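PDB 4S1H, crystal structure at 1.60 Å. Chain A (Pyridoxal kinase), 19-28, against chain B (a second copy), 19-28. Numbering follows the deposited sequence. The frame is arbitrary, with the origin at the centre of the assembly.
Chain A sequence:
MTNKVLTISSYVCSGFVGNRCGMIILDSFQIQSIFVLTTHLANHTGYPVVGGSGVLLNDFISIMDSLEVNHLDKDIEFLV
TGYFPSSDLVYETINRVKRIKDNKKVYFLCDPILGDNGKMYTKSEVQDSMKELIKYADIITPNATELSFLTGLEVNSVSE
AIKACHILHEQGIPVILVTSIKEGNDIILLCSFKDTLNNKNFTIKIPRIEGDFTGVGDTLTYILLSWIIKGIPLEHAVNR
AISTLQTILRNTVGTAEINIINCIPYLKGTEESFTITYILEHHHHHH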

# COMPACT_ATOMS: atom_id res chain seq x y z
N ASN A 19 0.37 -4.17 6.76
CA ASN A 19 0.36 -2.82 6.18
C ASN A 19 -0.39 -2.68 4.85
O ASN A 19 -0.80 -1.58 4.52
CB ASN A 19 1.77 -2.23 6.05
CG ASN A 19 2.10 -1.23 7.13
OD1 ASN A 19 1.22 -0.77 7.86
ND2 ASN A 19 3.35 -0.88 7.24
N ARG A 20 -0.62 -3.76 4.12
CA ARG A 20 -1.46 -3.71 2.94
C ARG A 20 -2.92 -3.40 3.31
O ARG A 20 -3.56 -2.56 2.68
CB ARG A 20 -1.30 -4.96 2.11
CG ARG A 20 -1.95 -4.94 0.77
CD ARG A 20 -1.25 -4.08 -0.29
NE ARG A 20 -2.23 -4.06 -1.38
CZ ARG A 20 -2.99 -3.05 -1.79
NH1 ARG A 20 -2.86 -1.81 -1.29
NH2 ARG A 20 -3.91 -3.29 -2.70
N CYS A 21 -3.45 -4.09 4.33
CA CYS A 21 -4.74 -3.69 4.95
C CYS A 21 -4.72 -2.24 5.40
O CYS A 21 -5.67 -1.50 5.18
CB CYS A 21 -5.08 -4.58 6.15
SG CYS A 21 -5.38 -6.27 5.66
N GLY A 22 -3.64 -1.83 6.05
CA GLY A 22 -3.49 -0.49 6.55
C GLY A 22 -3.55 0.53 5.44
O GLY A 22 -4.24 1.53 5.57
N MET A 23 -2.91 0.23 4.34
CA MET A 23 -2.91 1.19 3.22
C MET A 23 -4.33 1.36 2.69
O MET A 23 -4.80 2.48 2.48
CB MET A 23 -1.97 0.72 2.10
CG MET A 23 -0.49 0.65 2.50
SD MET A 23 0.59 -0.27 1.32
CE MET A 23 2.08 -0.41 2.29
N ILE A 24 -5.00 0.25 2.42
CA ILE A 24 -6.33 0.28 1.86
C ILE A 24 -7.27 1.07 2.77
O ILE A 24 -8.04 1.91 2.31
CB ILE A 24 -6.88 -1.15 1.65
CG1 ILE A 24 -6.09 -1.85 0.55
CG2 ILE A 24 -8.37 -1.12 1.29
CD1 ILE A 24 -6.24 -3.36 0.56
N ILE A 25 -7.20 0.78 4.07
CA ILE A 25 -8.15 1.37 5.01
C ILE A 25 -7.84 2.86 5.25
O ILE A 25 -8.73 3.71 5.12
CB ILE A 25 -8.24 0.56 6.32
CG1 ILE A 25 -8.74 -0.84 5.97
CG2 ILE A 25 -9.15 1.28 7.31
CD1 ILE A 25 -8.47 -1.90 7.03
N LEU A 26 -6.61 3.16 5.63
CA LEU A 26 -6.21 4.56 5.90
C LEU A 26 -6.32 5.42 4.64
O LEU A 26 -6.79 6.57 4.72
CB LEU A 26 -4.82 4.63 6.50
CG LEU A 26 -4.69 4.09 7.93
CD1 LEU A 26 -3.25 3.85 8.35
CD2 LEU A 26 -5.38 5.01 8.94
N ASP A 27 -5.96 4.87 3.49
CA ASP A 27 -6.20 5.62 2.22
C ASP A 27 -7.71 5.93 2.03
O ASP A 27 -8.09 7.07 1.69
CB ASP A 27 -5.66 4.88 0.95
CG ASP A 27 -4.10 4.73 0.91
OD1 ASP A 27 -3.35 5.35 1.71
OD2 ASP A 27 -3.60 3.94 0.05
N SER A 28 -8.59 4.96 2.27
CA SER A 28 -10.02 5.17 2.08
C SER A 28 -10.62 6.19 3.07
O SER A 28 -11.58 6.87 2.75
CB SER A 28 -10.81 3.84 2.13
OG SER A 28 -11.75 3.84 3.19
N ASN B 19 4.64 2.29 -7.33
CA ASN B 19 3.59 1.41 -6.86
C ASN B 19 2.72 1.97 -5.77
O ASN B 19 1.60 1.50 -5.61
CB ASN B 19 4.10 -0.01 -6.51
CG ASN B 19 3.85 -1.01 -7.61
OD1 ASN B 19 3.08 -0.75 -8.54
ND2 ASN B 19 4.49 -2.16 -7.52
N ARG B 20 3.20 2.95 -5.00
CA ARG B 20 2.36 3.59 -4.01
C ARG B 20 1.23 4.40 -4.68
O ARG B 20 0.10 4.30 -4.31
CB ARG B 20 3.23 4.43 -3.09
CG ARG B 20 2.54 4.96 -1.90
CD ARG B 20 2.22 3.91 -0.83
NE ARG B 20 1.36 4.65 0.05
CZ ARG B 20 0.05 4.51 0.20
NH1 ARG B 20 -0.65 3.53 -0.38
NH2 ARG B 20 -0.57 5.39 0.97
N CYS B 21 1.54 5.16 -5.73
CA CYS B 21 0.51 5.74 -6.60
C CYS B 21 -0.40 4.70 -7.20
O CYS B 21 -1.61 4.88 -7.23
CB CYS B 21 1.14 6.52 -7.78
SG CYS B 21 2.01 7.99 -7.24
N GLY B 22 0.18 3.60 -7.68
CA GLY B 22 -0.57 2.50 -8.25
C GLY B 22 -1.56 1.92 -7.28
O GLY B 22 -2.71 1.73 -7.64
N MET B 23 -1.16 1.73 -6.04
CA MET B 23 -2.04 1.15 -5.04
C MET B 23 -3.22 2.08 -4.81
O MET B 23 -4.36 1.65 -4.78
CB MET B 23 -1.28 0.91 -3.75
CG MET B 23 -0.14 -0.13 -3.84
SD MET B 23 0.98 -0.20 -2.37
CE MET B 23 -0.45 0.05 -1.48
N ILE B 24 -2.93 3.35 -4.59
CA ILE B 24 -3.95 4.33 -4.28
C ILE B 24 -4.98 4.38 -5.41
O ILE B 24 -6.17 4.38 -5.16
CB ILE B 24 -3.33 5.73 -4.04
CG1 ILE B 24 -2.47 5.74 -2.76
CG2 ILE B 24 -4.40 6.81 -3.95
CD1 ILE B 24 -1.51 6.90 -2.67
N ILE B 25 -4.49 4.44 -6.66
CA ILE B 25 -5.37 4.63 -7.80
C ILE B 25 -6.17 3.33 -8.12
O ILE B 25 -7.37 3.38 -8.22
CB ILE B 25 -4.61 5.20 -9.01
CG1 ILE B 25 -4.04 6.56 -8.63
CG2 ILE B 25 -5.55 5.25 -10.18
CD1 ILE B 25 -2.89 7.03 -9.51
N LEU B 26 -5.48 2.21 -8.27
CA LEU B 26 -6.12 0.93 -8.56
C LEU B 26 -7.05 0.48 -7.42
O LEU B 26 -8.14 0.00 -7.69
CB LEU B 26 -5.09 -0.14 -8.91
CG LEU B 26 -4.34 0.06 -10.23
CD1 LEU B 26 -3.10 -0.81 -10.33
CD2 LEU B 26 -5.25 -0.17 -11.42
N ASP B 27 -6.66 0.72 -6.17
CA ASP B 27 -7.58 0.45 -5.05
C ASP B 27 -8.85 1.31 -5.17
O ASP B 27 -9.97 0.82 -5.04
CB ASP B 27 -6.92 0.71 -3.67
CG ASP B 27 -5.79 -0.31 -3.32
OD1 ASP B 27 -5.57 -1.34 -4.02
OD2 ASP B 27 -5.05 -0.06 -2.31
N SER B 28 -8.69 2.61 -5.46
CA SER B 28 -9.86 3.49 -5.58
C SER B 28 -10.80 3.11 -6.76
O SER B 28 -12.01 3.26 -6.65
CB SER B 28 -9.45 4.97 -5.62
OG SER B 28 -10.01 5.64 -6.73
O HOH W 1 -5.36 2.41 -1.23

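Two copies of one helix cross at 61°, their axes 10.5 Å apart at closest approach, and bury 338 Å² between them. Along chain B the contact reads as a helical pattern: positions 20, 23, 24 and 27 meet the partner, while Asn B19, Cys B21, Gly B22, Ile B25, Leu B26 and Ser B28 make no contact with it.

Arg B20 comes first. Its CA-to-CB bond points sideways, yet a long t, p, t chain carries the guanidinium across to Asp A27. The pairing is two-pronged: NH2 of Arg B20 donates to OD1 of Asp A27 at 2.9 Å, and NH1 of Arg B20 to OD2 of Asp A27 at 3.0 Å, both nearly straight. The carboxylate lies at the guanidinium's edge, near its plane, which leaves a face free for CG of Met A23.

Met B23 points toward the partner at the centre. CE of Met B23 lies 3.0 Å from SD of Met A23, shorter than a comfortable apolar contact, so the placement of that methyl is best read with caution. Its CG covers one face of the Arg A20 guanidinium. An unbranched, flexible thioether suits this spot, and here the near-symmetry breaks: chi3 is p in Met B23 but t in Met A23.

Ile B24, pointing sideways, contributes less, its CG1 packing 3.5 Å from OD2 of Asp A27 beside the salt bridge; being aliphatic, it does not compete for the carboxylate's hydrogen bonds.

Asp B27 closes the pattern, pointing toward chain A and receiving the reciprocal salt bridge: NH2 of Arg A20 to its OD1 at 2.9 Å, NH1 of Arg A20 to its OD2 at 3.0 Å. Its short side chain offers two oxygens that match the long arginine's two nitrogens. One water donates to OD2 of Asp A27 and to OD2 of Asp B27, 2.7 Å each, linking the two acids. The rule is economical: each buried arginine is paired with a buried aspartate of the other helix, with methionines packed between the two bridges.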